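Local coordinates for YkuI protein (Bacillus subtilis, PDB 2BAS) that binds the bacterial second messenger cyclic di-GMP through its EAL domain and may act on it as a phosphodiesterase, as EAL-domain relatives do, at residues A[46-51]-A[269-275]; A[126-131]-A[165-171]; A[191-195]-A[226-230]; A[326-330]-A[352-357]. All blocks are in the same frame, centred on the assembly; numbering follows the deposited sequence.

Interaction 1. Residues A[46-51]-A[269-275]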
loop_
_atom_site.group_PDB
_atom_site.type_symbol
_atom_site.label_atom_id
_atom_site.label_comp_id
_atom_site.label_asym_id
_atom_site.label_seq_id
_atom_site.Cartn_x
_atom_site.Cartn_y
_atom_site.Cartn_z
ATOM N N PHE A 46 -17.855 7.484 -15.778
ATOM C CA PHE A 46 -19.014 7.473 -14.889
ATOM C C PHE A 46 -18.744 7.724 -13.421
ATOM O O PHE A 46 -17.765 7.251 -12.866
ATOM C CB PHE A 46 -19.813 6.181 -15.081
ATOM C CG PHE A 46 -20.446 6.075 -16.438
ATOM C CD1 PHE A 46 -19.762 5.481 -17.495
ATOM C CD2 PHE A 46 -21.712 6.601 -16.669
ATOM C CE1 PHE A 46 -20.339 5.391 -18.759
ATOM C CE2 PHE A 46 -22.296 6.519 -17.925
ATOM C CZ PHE A 46 -21.608 5.908 -18.972
ATOM N N SER A 47 -19.647 8.492 -12.821
ATOM C CA SER A 47 -19.614 8.879 -11.413
ATOM C C SER A 47 -20.080 7.724 -10.545
ATOM O O SER A 47 -20.925 6.932 -10.968
ATOM C CB SER A 47 -20.580 10.054 -11.206
ATOM O OG SER A 47 -20.261 10.823 -10.061
ATOM N N ALA A 48 -19.546 7.632 -9.329
ATOM C CA ALA A 48 -19.999 6.612 -8.392
ATOM C C ALA A 48 -21.131 7.124 -7.506
ATOM O O ALA A 48 -22.064 6.374 -7.209
ATOM C CB ALA A 48 -18.851 6.112 -7.545
ATOM N N GLU A 49 -21.050 8.396 -7.103
ATOM C CA GLU A 49 -22.034 9.012 -6.198
ATOM C C GLU A 49 -23.407 9.112 -6.858
ATOM O O GLU A 49 -24.369 8.492 -6.397
ATOM C CB GLU A 49 -21.576 10.387 -5.708
ATOM C CG GLU A 49 -20.108 10.502 -5.373
ATOM C CD GLU A 49 -19.367 11.337 -6.388
ATOM O OE1 GLU A 49 -19.778 12.504 -6.583
ATOM O OE2 GLU A 49 -18.382 10.840 -6.980
ATOM N N GLU A 50 -23.493 9.925 -7.911
ATOM C CA GLU A 50 -24.611 9.873 -8.849
ATOM C C GLU A 50 -24.129 8.787 -9.790
ATOM O O GLU A 50 -22.946 8.446 -9.763
ATOM C CB GLU A 50 -24.756 11.182 -9.634
ATOM C CG GLU A 50 -25.080 12.433 -8.810
ATOM C CD GLU A 50 -23.848 13.173 -8.297
ATOM O OE1 GLU A 50 -22.720 12.846 -8.726
ATOM O OE2 GLU A 50 -24.012 14.094 -7.469
ATOM N N GLN A 51 -24.996 8.222 -10.617
ATOM C CA GLN A 51 -24.484 7.243 -11.567
ATOM C C GLN A 51 -24.485 7.894 -12.941
ATOM O O GLN A 51 -25.166 7.419 -13.853
ATOM C CB GLN A 51 -25.283 5.929 -11.570
ATOM C CG GLN A 51 -26.199 5.665 -10.386
ATOM C CD GLN A 51 -25.524 5.749 -9.033
ATOM O OE1 GLN A 51 -24.459 5.172 -8.810
ATOM N NE2 GLN A 51 -26.158 6.464 -8.113
ATOM N N VAL A 269 -27.572 8.859 -19.027
ATOM C CA VAL A 269 -27.705 7.735 -19.961
ATOM C C VAL A 269 -27.769 6.364 -19.286
ATOM O O VAL A 269 -28.510 5.482 -19.730
ATOM C CB VAL A 269 -26.591 7.744 -21.053
ATOM C CG1 VAL A 269 -25.185 7.710 -20.425
ATOM C CG2 VAL A 269 -26.779 6.588 -22.053
ATOM N N LEU A 270 -27.021 6.204 -18.196
ATOM C CA LEU A 270 -26.856 4.898 -17.582
ATOM C C LEU A 270 -27.312 4.818 -16.116
ATOM O O LEU A 270 -27.194 3.759 -15.494
ATOM C CB LEU A 270 -25.388 4.483 -17.721
ATOM C CG LEU A 270 -25.105 3.097 -18.307
ATOM C CD1 LEU A 270 -25.697 2.961 -19.720
ATOM C CD2 LEU A 270 -23.606 2.838 -18.330
ATOM N N LYS A 271 -27.854 5.916 -15.583
ATOM C CA LYS A 271 -28.234 6.014 -14.157
ATOM C C LYS A 271 -28.990 4.806 -13.581
ATOM O O LYS A 271 -28.658 4.320 -12.494
ATOM C CB LYS A 271 -29.022 7.306 -13.886
ATOM C CG LYS A 271 -29.194 7.636 -12.390
ATOM C CD LYS A 271 -29.838 9.006 -12.176
ATOM C CE LYS A 271 -28.856 10.162 -12.452
ATOM N NZ LYS A 271 -29.540 11.484 -12.606
ATOM N N GLN A 272 -30.000 4.329 -14.307
ATOM C CA GLN A 272 -30.839 3.239 -13.804
ATOM C C GLN A 272 -30.157 1.881 -13.746
ATOM O O GLN A 272 -30.273 1.179 -12.747
ATOM C CB GLN A 272 -32.174 3.172 -14.554
ATOM C CG GLN A 272 -33.019 4.423 -14.353
ATOM C CD GLN A 272 -32.932 4.954 -12.924
ATOM O OE1 GLN A 272 -33.259 4.253 -11.965
ATOM N NE2 GLN A 272 -32.479 6.198 -12.783
ATOM N N ARG A 273 -29.446 1.520 -14.807
ATOM C CA ARG A 273 -28.727 0.256 -14.855
ATOM C C ARG A 273 -27.689 0.184 -13.731
ATOM O O ARG A 273 -27.600 -0.826 -13.035
ATOM C CB ARG A 273 -28.079 0.068 -16.228
ATOM C CG ARG A 273 -27.187 -1.151 -16.352
ATOM C CD ARG A 273 -26.462 -1.131 -17.680
ATOM N NE ARG A 273 -25.269 -1.971 -17.672
ATOM C CZ ARG A 273 -24.505 -2.204 -18.734
ATOM N NH1 ARG A 273 -24.800 -1.673 -19.911
ATOM N NH2 ARG A 273 -23.442 -2.981 -18.622
ATOM N N LEU A 274 -26.933 1.268 -13.545
ATOM C CA LEU A 274 -25.922 1.350 -12.484
ATOM C C LEU A 274 -26.532 1.386 -11.080
ATOM O O LEU A 274 -26.061 0.681 -10.189
ATOM C CB LEU A 274 -24.989 2.552 -12.694
ATOM C CG LEU A 274 -23.996 2.523 -13.868
ATOM C CD1 LEU A 274 -23.184 3.828 -13.945
ATOM C CD2 LEU A 274 -23.051 1.320 -13.767
ATOM N N LYS A 275 -27.574 2.198 -10.891
ATOM C CA LYS A 275 -28.254 2.312 -9.597
ATOM C C LYS A 275 -28.661 0.962 -9.008
ATOM O O LYS A 275 -28.419 0.707 -7.825
ATOM C CB LYS A 275 -29.474 3.238 -9.684
ATOM C CG LYS A 275 -29.259 4.667 -9.167
ATOM C CD LYS A 275 -29.648 4.833 -7.686
ATOM C CE LYS A 275 -28.576 4.329 -6.728
ATOM N NZ LYS A 275 -28.975 4.454 -5.299
#

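Interaction 2. Residues A[126-131]-A[165-171]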
loop_
_atom_site.group_PDB
_atom_site.type_symbol
_atom_site.label_atom_id
_atom_site.label_comp_id
_atom_site.label_asym_id
_atom_site.label_seq_id
_atom_site.Cartn_x
_atom_site.Cartn_y
_atom_site.Cartn_z
ATOM N N PHE A 126 1.764 23.139 -25.442
ATOM C CA PHE A 126 0.494 22.487 -25.068
ATOM C C PHE A 126 -0.302 23.305 -24.047
ATOM O O PHE A 126 -1.524 23.405 -24.142
ATOM C CB PHE A 126 0.726 21.061 -24.556
ATOM C CG PHE A 126 -0.538 20.289 -24.310
ATOM C CD1 PHE A 126 -1.256 19.740 -25.369
ATOM C CD2 PHE A 126 -1.008 20.094 -23.016
ATOM C CE1 PHE A 126 -2.424 19.022 -25.143
ATOM C CE2 PHE A 126 -2.181 19.371 -22.779
ATOM C CZ PHE A 126 -2.886 18.833 -23.837
ATOM N N LEU A 127 0.395 23.881 -23.072
ATOM C CA LEU A 127 -0.242 24.771 -22.114
ATOM C C LEU A 127 -0.756 26.006 -22.862
ATOM O O LEU A 127 -1.843 26.509 -22.558
ATOM C CB LEU A 127 0.730 25.155 -20.992
ATOM C CG LEU A 127 0.263 26.070 -19.850
ATOM C CD1 LEU A 127 -0.907 25.484 -19.068
ATOM C CD2 LEU A 127 1.419 26.397 -18.912
ATOM N N GLU A 128 0.028 26.472 -23.843
ATOM C CA GLU A 128 -0.372 27.573 -24.731
ATOM C C GLU A 128 -1.683 27.199 -25.440
ATOM O O GLU A 128 -2.608 28.011 -25.512
ATOM C CB GLU A 128 0.730 27.922 -25.762
ATOM C CG GLU A 128 1.983 28.666 -25.221
ATOM C CD GLU A 128 3.021 29.042 -26.319
ATOM O OE1 GLU A 128 3.306 28.225 -27.230
ATOM O OE2 GLU A 128 3.576 30.168 -26.258
ATOM N N LEU A 129 -1.762 25.964 -25.939
ATOM C CA LEU A 129 -2.990 25.458 -26.555
ATOM C C LEU A 129 -4.134 25.454 -25.558
ATOM O O LEU A 129 -5.263 25.777 -25.922
ATOM C CB LEU A 129 -2.806 24.051 -27.137
ATOM C CG LEU A 129 -4.057 23.311 -27.638
ATOM C CD1 LEU A 129 -4.860 24.154 -28.628
ATOM C CD2 LEU A 129 -3.678 22.003 -28.276
ATOM N N LEU A 130 -3.843 25.096 -24.308
ATOM C CA LEU A 130 -4.871 25.064 -23.271
ATOM C C LEU A 130 -5.393 26.461 -22.937
ATOM O O LEU A 130 -6.602 26.656 -22.788
ATOM C CB LEU A 130 -4.372 24.347 -22.010
ATOM C CG LEU A 130 -4.135 22.832 -22.092
ATOM C CD1 LEU A 130 -3.623 22.294 -20.753
ATOM C CD2 LEU A 130 -5.382 22.062 -22.532
ATOM N N LYS A 131 -4.478 27.424 -22.844
ATOM C CA LYS A 131 -4.809 28.816 -22.519
ATOM C C LYS A 131 -5.706 29.502 -23.553
ATOM O O LYS A 131 -6.472 30.403 -23.215
ATOM C CB LYS A 131 -3.527 29.632 -22.296
ATOM C CG LYS A 131 -2.824 29.337 -20.958
ATOM C CD LYS A 131 -1.440 29.978 -20.897
ATOM C CE LYS A 131 -0.851 29.930 -19.500
ATOM N NZ LYS A 131 -1.563 30.860 -18.581
ATOM N N TYR A 165 4.062 22.586 -12.141
ATOM C CA TYR A 165 3.789 23.903 -12.720
ATOM C C TYR A 165 2.397 23.956 -13.344
ATOM O O TYR A 165 1.641 24.900 -13.124
ATOM C CB TYR A 165 4.855 24.249 -13.760
ATOM C CG TYR A 165 4.624 25.549 -14.501
ATOM C CD1 TYR A 165 4.890 26.781 -13.891
ATOM C CD2 TYR A 165 4.166 25.551 -15.824
ATOM C CE1 TYR A 165 4.691 27.982 -14.569
ATOM C CE2 TYR A 165 3.964 26.749 -16.510
ATOM C CZ TYR A 165 4.226 27.958 -15.874
ATOM O OH TYR A 165 4.031 29.145 -16.543
ATOM N N TYR A 166 2.074 22.929 -14.123
ATOM C CA TYR A 166 0.757 22.781 -14.718
ATOM C C TYR A 166 -0.339 22.846 -13.666
ATOM O O TYR A 166 -1.415 23.394 -13.919
ATOM C CB TYR A 166 0.678 21.448 -15.448
ATOM C CG TYR A 166 1.015 21.510 -16.910
ATOM C CD1 TYR A 166 0.306 20.741 -17.818
ATOM C CD2 TYR A 166 2.022 22.350 -17.395
ATOM C CE1 TYR A 166 0.592 20.786 -19.164
ATOM C CE2 TYR A 166 2.317 22.407 -18.751
ATOM C CZ TYR A 166 1.593 21.619 -19.625
ATOM O OH TYR A 166 1.855 21.636 -20.969
ATOM N N ARG A 167 -0.055 22.288 -12.490
ATOM C CA ARG A 167 -1.006 22.258 -11.380
ATOM C C ARG A 167 -1.350 23.664 -10.861
ATOM O O ARG A 167 -2.480 23.895 -10.425
ATOM C CB ARG A 167 -0.491 21.337 -10.260
ATOM C CG ARG A 167 -1.210 21.440 -8.917
ATOM C CD ARG A 167 -0.467 20.652 -7.827
ATOM N NE ARG A 167 -1.019 19.316 -7.566
ATOM C CZ ARG A 167 -0.764 18.218 -8.278
ATOM N NH1 ARG A 167 0.029 18.260 -9.345
ATOM N NH2 ARG A 167 -1.323 17.070 -7.923
ATOM N N THR A 168 -0.396 24.596 -10.939
ATOM C CA THR A 168 -0.611 25.978 -10.454
ATOM C C THR A 168 -1.713 26.727 -11.225
ATOM O O THR A 168 -2.174 27.782 -10.787
ATOM C CB THR A 168 0.689 26.843 -10.454
ATOM O OG1 THR A 168 1.132 27.069 -11.802
ATOM C CG2 THR A 168 1.801 26.193 -9.623
ATOM N N TYR A 169 -2.121 26.170 -12.366
ATOM C CA TYR A 169 -3.230 26.704 -13.153
ATOM C C TYR A 169 -4.554 25.979 -12.868
ATOM O O TYR A 169 -5.574 26.277 -13.494
ATOM C CB TYR A 169 -2.905 26.635 -14.649
ATOM C CG TYR A 169 -1.757 27.518 -15.080
ATOM C CD1 TYR A 169 -0.482 26.987 -15.279
ATOM C CD2 TYR A 169 -1.944 28.885 -15.292
ATOM C CE1 TYR A 169 0.581 27.794 -15.676
ATOM C CE2 TYR A 169 -0.888 29.702 -15.687
ATOM C CZ TYR A 169 0.370 29.149 -15.879
ATOM O OH TYR A 169 1.417 29.949 -16.277
ATOM N N GLY A 170 -4.533 25.031 -11.933
ATOM C CA GLY A 170 -5.727 24.264 -11.582
ATOM C C GLY A 170 -5.949 22.984 -12.382
ATOM O O GLY A 170 -6.888 22.238 -12.110
ATOM N N ILE A 171 -5.095 22.731 -13.372
ATOM C CA ILE A 171 -5.164 21.517 -14.192
ATOM C C ILE A 171 -5.071 20.243 -13.329
ATOM O O ILE A 171 -4.268 20.167 -12.392
ATOM C CB ILE A 171 -4.050 21.521 -15.278
ATOM C CG1 ILE A 171 -4.195 22.754 -16.190
ATOM C CG2 ILE A 171 -4.062 20.228 -16.078
ATOM C CD1 ILE A 171 -2.972 23.082 -17.031
#

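Interaction 3. Residues A[191-195]-A[226-230]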
loop_
_atom_site.group_PDB
_atom_site.type_symbol
_atom_site.label_atom_id
_atom_site.label_comp_id
_atom_site.label_asym_id
_atom_site.label_seq_id
_atom_site.Cartn_x
_atom_site.Cartn_y
_atom_site.Cartn_z
ATOM N N LEU A 191 4.526 12.938 -6.439
ATOM C CA LEU A 191 3.715 13.707 -7.427
ATOM C C LEU A 191 2.386 14.112 -6.770
ATOM O O LEU A 191 1.918 15.252 -6.890
ATOM C CB LEU A 191 3.505 12.797 -8.656
ATOM C CG LEU A 191 2.578 13.316 -9.777
ATOM C CD1 LEU A 191 2.868 14.751 -10.248
ATOM C CD2 LEU A 191 2.686 12.444 -11.035
ATOM N N SER A 192 1.808 13.169 -6.077
ATOM C CA SER A 192 0.539 13.384 -5.386
ATOM C C SER A 192 -0.531 13.794 -6.401
ATOM O O SER A 192 -1.098 14.894 -6.327
ATOM C CB SER A 192 0.696 14.494 -4.339
ATOM O OG SER A 192 1.099 13.937 -3.095
ATOM N N PRO A 193 -0.792 12.895 -7.368
ATOM C CA PRO A 193 -1.682 13.295 -8.452
ATOM C C PRO A 193 -3.133 13.294 -7.994
ATOM O O PRO A 193 -3.464 12.694 -6.976
ATOM C CB PRO A 193 -1.440 12.227 -9.527
ATOM C CG PRO A 193 -0.958 11.011 -8.759
ATOM C CD PRO A 193 -0.335 11.495 -7.489
ATOM N N ASP A 194 -3.984 13.977 -8.751
ATOM C CA ASP A 194 -5.406 14.070 -8.454
ATOM C C ASP A 194 -6.144 12.768 -8.799
ATOM O O ASP A 194 -7.202 12.492 -8.257
ATOM C CB ASP A 194 -5.992 15.250 -9.230
ATOM C CG ASP A 194 -5.249 16.554 -8.957
ATOM O OD1 ASP A 194 -5.252 17.020 -7.797
ATOM O OD2 ASP A 194 -4.658 17.119 -9.897
ATOM N N LEU A 195 -5.567 11.961 -9.686
ATOM C CA LEU A 195 -6.211 10.737 -10.145
ATOM C C LEU A 195 -5.228 9.608 -10.448
ATOM O O LEU A 195 -4.150 9.835 -10.994
ATOM C CB LEU A 195 -7.035 11.025 -11.401
ATOM C CG LEU A 195 -8.521 11.331 -11.270
ATOM C CD1 LEU A 195 -8.861 12.654 -11.935
ATOM C CD2 LEU A 195 -9.347 10.211 -11.865
ATOM N N ILE A 226 -3.524 10.366 0.551
ATOM C CA ILE A 226 -2.979 11.532 -0.172
ATOM C C ILE A 226 -3.993 12.281 -1.035
ATOM O O ILE A 226 -3.700 13.360 -1.539
ATOM C CB ILE A 226 -1.745 11.162 -1.055
ATOM C CG1 ILE A 226 -2.142 10.174 -2.169
ATOM C CG2 ILE A 226 -0.600 10.626 -0.189
ATOM C CD1 ILE A 226 -1.197 10.144 -3.342
ATOM N N GLY A 227 -5.174 11.701 -1.223
ATOM C CA GLY A 227 -6.260 12.377 -1.924
ATOM C C GLY A 227 -6.296 12.178 -3.423
ATOM O O GLY A 227 -6.685 13.077 -4.166
ATOM N N ALA A 228 -5.889 11.005 -3.879
ATOM C CA ALA A 228 -6.004 10.679 -5.293
ATOM C C ALA A 228 -7.228 9.786 -5.443
ATOM O O ALA A 228 -7.345 8.775 -4.739
ATOM C CB ALA A 228 -4.747 9.969 -5.800
ATOM N N ALA A 229 -8.149 10.174 -6.323
ATOM C CA ALA A 229 -9.306 9.340 -6.623
ATOM C C ALA A 229 -8.868 8.229 -7.578
ATOM O O ALA A 229 -7.953 8.420 -8.389
ATOM C CB ALA A 229 -10.418 10.167 -7.252
ATOM N N LEU A 230 -9.530 7.085 -7.485
ATOM C CA LEU A 230 -9.233 5.954 -8.340
ATOM C C LEU A 230 -10.204 5.904 -9.505
ATOM O O LEU A 230 -11.424 5.936 -9.322
ATOM C CB LEU A 230 -9.327 4.636 -7.560
ATOM C CG LEU A 230 -8.506 4.510 -6.278
ATOM C CD1 LEU A 230 -8.892 3.233 -5.551
ATOM C CD2 LEU A 230 -7.004 4.542 -6.559
HETATM O O HOH W 1 -5.999 16.326 -5.086
#

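Interaction 4. Residues A[326-330]-A[352-357]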
loop_
_atom_site.group_PDB
_atom_site.type_symbol
_atom_site.label_atom_id
_atom_site.label_comp_id
_atom_site.label_asym_id
_atom_site.label_seq_id
_atom_site.Cartn_x
_atom_site.Cartn_y
_atom_site.Cartn_z
ATOM N N ALA A 326 -4.738 -25.128 24.123
ATOM C CA ALA A 326 -4.420 -25.665 22.797
ATOM C C ALA A 326 -5.179 -26.941 22.504
ATOM O O ALA A 326 -5.752 -27.087 21.426
ATOM C CB ALA A 326 -2.922 -25.910 22.649
ATOM N N GLU A 327 -5.170 -27.858 23.465
ATOM C CA GLU A 327 -5.864 -29.131 23.339
ATOM C C GLU A 327 -7.378 -28.974 23.296
ATOM O O GLU A 327 -8.057 -29.690 22.560
ATOM C CB GLU A 327 -5.443 -30.091 24.458
ATOM C CG GLU A 327 -3.995 -30.592 24.342
ATOM C CD GLU A 327 -3.761 -31.554 23.165
ATOM O OE1 GLU A 327 -4.636 -31.695 22.271
ATOM O OE2 GLU A 327 -2.679 -32.175 23.131
ATOM N N GLU A 328 -7.904 -28.036 24.077
ATOM C CA GLU A 328 -9.333 -27.731 24.066
ATOM C C GLU A 328 -9.748 -27.128 22.717
ATOM O O GLU A 328 -10.828 -27.425 22.204
ATOM C CB GLU A 328 -9.677 -26.769 25.206
ATOM C CG GLU A 328 -11.165 -26.485 25.368
ATOM C CD GLU A 328 -11.960 -27.719 25.744
ATOM O OE1 GLU A 328 -12.913 -28.044 25.010
ATOM O OE2 GLU A 328 -11.626 -28.374 26.760
ATOM N N LEU A 329 -8.885 -26.290 22.151
ATOM C CA LEU A 329 -9.148 -25.674 20.853
ATOM C C LEU A 329 -8.390 -26.352 19.699
ATOM O O LEU A 329 -8.221 -25.766 18.623
ATOM C CB LEU A 329 -8.824 -24.167 20.905
ATOM C CG LEU A 329 -9.637 -23.265 21.845
ATOM C CD1 LEU A 329 -9.296 -21.828 21.592
ATOM C CD2 LEU A 329 -11.140 -23.459 21.707
ATOM N N THR A 330 -7.973 -27.599 19.906
ATOM C CA THR A 330 -7.112 -28.290 18.930
ATOM C C THR A 330 -7.553 -28.220 17.465
ATOM O O THR A 330 -6.708 -28.123 16.566
ATOM C CB THR A 330 -6.825 -29.760 19.320
ATOM O OG1 THR A 330 -5.834 -30.291 18.431
ATOM C CG2 THR A 330 -8.084 -30.625 19.244
ATOM N N LYS A 352 1.211 -26.204 16.770
ATOM C CA LYS A 352 0.715 -27.456 16.200
ATOM C C LYS A 352 1.412 -27.764 14.875
ATOM O O LYS A 352 1.151 -27.122 13.848
ATOM C CB LYS A 352 -0.807 -27.415 16.034
ATOM C CG LYS A 352 -1.428 -28.738 15.634
ATOM C CD LYS A 352 -2.952 -28.705 15.660
ATOM C CE LYS A 352 -3.486 -30.134 15.615
ATOM N NZ LYS A 352 -4.956 -30.246 15.380
ATOM N N GLN A 353 2.305 -28.749 14.917
ATOM C CA GLN A 353 3.099 -29.140 13.768
ATOM C C GLN A 353 2.777 -30.585 13.436
ATOM O O GLN A 353 3.027 -31.489 14.240
ATOM C CB GLN A 353 4.585 -28.984 14.101
ATOM C CG GLN A 353 5.554 -29.575 13.081
ATOM C CD GLN A 353 6.899 -29.924 13.707
ATOM O OE1 GLN A 353 7.229 -31.101 13.851
ATOM N NE2 GLN A 353 7.668 -28.907 14.104
ATOM N N ASP A 354 2.214 -30.798 12.250
ATOM C CA ASP A 354 1.829 -32.138 11.798
ATOM C C ASP A 354 0.896 -32.860 12.783
ATOM O O ASP A 354 1.097 -34.030 13.085
ATOM C CB ASP A 354 3.070 -32.994 11.474
ATOM C CG ASP A 354 3.552 -32.829 10.032
ATOM O OD1 ASP A 354 3.537 -31.701 9.495
ATOM O OD2 ASP A 354 3.953 -33.845 9.426
ATOM N N GLY A 355 -0.108 -32.148 13.292
ATOM C CA GLY A 355 -1.150 -32.753 14.137
ATOM C C GLY A 355 -0.870 -32.972 15.621
ATOM O O GLY A 355 -1.740 -33.466 16.350
ATOM N N GLU A 356 0.333 -32.611 16.071
ATOM C CA GLU A 356 0.741 -32.789 17.469
ATOM C C GLU A 356 1.272 -31.468 18.038
ATOM O O GLU A 356 2.111 -30.811 17.416
ATOM C CB GLU A 356 1.814 -33.887 17.587
ATOM C CG GLU A 356 1.478 -35.218 16.900
ATOM C CD GLU A 356 0.614 -36.159 17.737
ATOM O OE1 GLU A 356 0.222 -37.223 17.209
ATOM O OE2 GLU A 356 0.336 -35.857 18.918
ATOM N N TRP A 357 0.782 -31.081 19.216
ATOM C CA TRP A 357 1.164 -29.803 19.837
ATOM C C TRP A 357 2.561 -29.839 20.427
ATOM O O TRP A 357 2.964 -30.827 21.037
ATOM C CB TRP A 357 0.150 -29.366 20.899
ATOM C CG TRP A 357 -1.120 -28.914 20.303
ATOM C CD1 TRP A 357 -2.249 -29.662 20.107
ATOM C CD2 TRP A 357 -1.400 -27.613 19.781
ATOM N NE1 TRP A 357 -3.223 -28.898 19.504
ATOM C CE2 TRP A 357 -2.729 -27.635 19.294
ATOM C CE3 TRP A 357 -0.660 -26.425 19.678
ATOM C CZ2 TRP A 357 -3.336 -26.514 18.714
ATOM C CZ3 TRP A 357 -1.268 -25.304 19.100
ATOM C CH2 TRP A 357 -2.594 -25.363 18.623
#

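Interaction 1. Residues A[46-51]-A[269-275]
F46, near the end of strand 38-47, lays its ring against the start of helix 271-311. CD2 of L270 stands over one face, 4.1 Å from the centroid of the F46 ring, in a CH-pi contact. CG1 of V269 meets the ring edge at CE2, and CD1 of L274 approaches CD2 obliquely, so a broad flat residue suits this place among three branched ones. The chain swings away from the helix through S47 to E50 and returns at Q51. There O of Q51 meets CA of K271 at 3.4 Å in a CA-H...O contact, while CB of Q51 packs on CB of L274 at 3.6 Å. Bent at chi2 (-54°), the Q51 side chain crosses K275, CG to CG, and its NE2 gives a weak hydrogen bond to O of E49. Replacing Q51 by alanine would probably leave the methylenes of K275 without their cover and E49 O without this donor. The lysine ends lead elsewhere, K271 to D268 and K275 to D344 of the second subunit. F46 also pairs through its backbone with F252 of strand 249-252 and touches V53 of strand 53-64, which places the long helix's start against the sheet.

Interaction 2. Residues A[126-131]-A[165-171]
L127 and Y166 mark the closest approach of the backbones of helices 124-135 and 156-167, their CA atoms 7.7 Å apart, just before the second helix closes in a Schellman motif at G170, whose positive phi suits glycine. L127 makes the largest single contribution. Its CG lies anti to the backbone N (chi1 -179°), which sends both methyls across to the other segment. CD2 touches the Y165 ring at CE2 (3.5 Å) and the Y169 ring at CE1 (3.6 Å), while CD1 lies over a face of Y166 and reaches CD1 of I171 at 3.8 Å. L130 adds its own CD1 to that isoleucine methyl. Y169 OH donates to Y165 OH across 2.7 Å, fixing the two rings relative to each other, and K131 brings NZ obliquely to CE2 of Y169. An alanine in place of Y169 is likely to open a gap between L127 and K131 and leave the Y165 hydroxyl without this donor. Y166 OH, at the edge of the F126 ring, is hydrogen-bonded to G123 O. Beneath, F126 and L130 pack on M111 of strand 108-112, and F126 and Y166 on L145 of strand 143-147, so successive beta-alpha units of the EAL barrel meet here.

Interaction 3. Residues A[191-195]-A[226-230]
D194 and A229 are joined where two neighbouring parallel strands of the EAL barrel, 195-199 and 229-233, begin; helix 211-226 links them in a beta-alpha-beta unit. A229 N donates to D194 O at 3.2 Å with an N-H...O angle of 156°, the donor standing 40° out of the carbonyl plane. One residue on, L195 and A229 form a parallel bridge with their side chains on the same face of the sheet, and CA of L195 makes a CA-H...O contact to O of A229 at 3.4 Å. A229 also bonds through its backbone to L196, so its two links straddle L195, as parallel pairing requires. Small alanines suit the close approach of the backbones here: CB of A228 lies against P193 O.

Before the strands, I226 supplies an apolar contact. It holds CG1 between its backbone N and carbonyl carbon (chi1 64°), and CD1 reaches 4.2 Å from CA of S192 and also approaches CD of P193. I226 packs on S211 of the second subunit as well. Both chains leave their helices with positive phi, at S192 and at G227. At G227 any side chain would press on the preceding carbonyl, so glycine is called for. S192 OG bonds A189 O. D194 is set from the other side, its OD2 taking a hydrogen bond from I173 N of strand 172-178. Its side chain sets out away from the partner segment, and a water spans the distance, donating to D194 OD1 at 2.9 Å and weakly to G227 O at 3.4 Å.

Interaction 4. Residues A[326-330]-A[352-357]
A beta hairpin at the border of the antiparallel sheet in the C-terminal domain, turned tightly by a type I' turn from Q353 to E356, packs W357 and K352 against the end of helix 318-328. G355 suits the positive phi of that turn. W357 and K352 face each other across the two strands, in the non-hydrogen-bonded pair next to the turn. CB of A326 sits almost centrally over the six-membered ring of W357, 3.6 Å from its centroid and 9° off the normal, a CH-pi contact. Alanine is small enough to let the helix come down on this face. On the opposite face, toward the rim, lies CB of K352, so the indole is held flat from two sides.

Its edge is fixed as well. NE1 of W357 donates in the ring plane to T330 OG1 at 3.1 Å, with an N-H...O angle of 165°. T330 turns OG1 anti to its own backbone N (chi1 -172°), and that placement brings the hydroxyl to both donors. The long, extended chain of K352 carries NZ to T330 twice, to OG1 at 3.2 Å and to O at 3.0 Å, coming to the carbonyl from above its plane. E327 slides past the indole in the opposite direction, its OE1 3.8 Å from CD1 of W357. Beyond the pair, V350 touches both A326 and W357.

T330 OG1 thus accepts from two donors, one an ammonium. The lysine charge rests on oxygens just past the helix's C-terminal end, where the helix dipole would probably favour a positive group.

Overall arrangement
Along the chain, interaction 1 opens first, at 46-51, and closes last within the EAL domain, at 269-275, so a loop of 217 residues holding most of the barrel lies between its two halves. Interactions 2 and 3 fall in series inside that loop and close much shorter ones: 126-131 with 165-171 joins two successive helices, and 191-195 with 226-230 aligns two neighbouring strands. These two are adjacent in space, R167 of the one reaching S192 of the other. Interactions 1 and 3 both reach the same sheet and the second subunit. Helix 271-311 then leads to interaction 4, which fastens helix 318-328 to the C-terminal sheet, its centre about 52 Å from that of interaction 1.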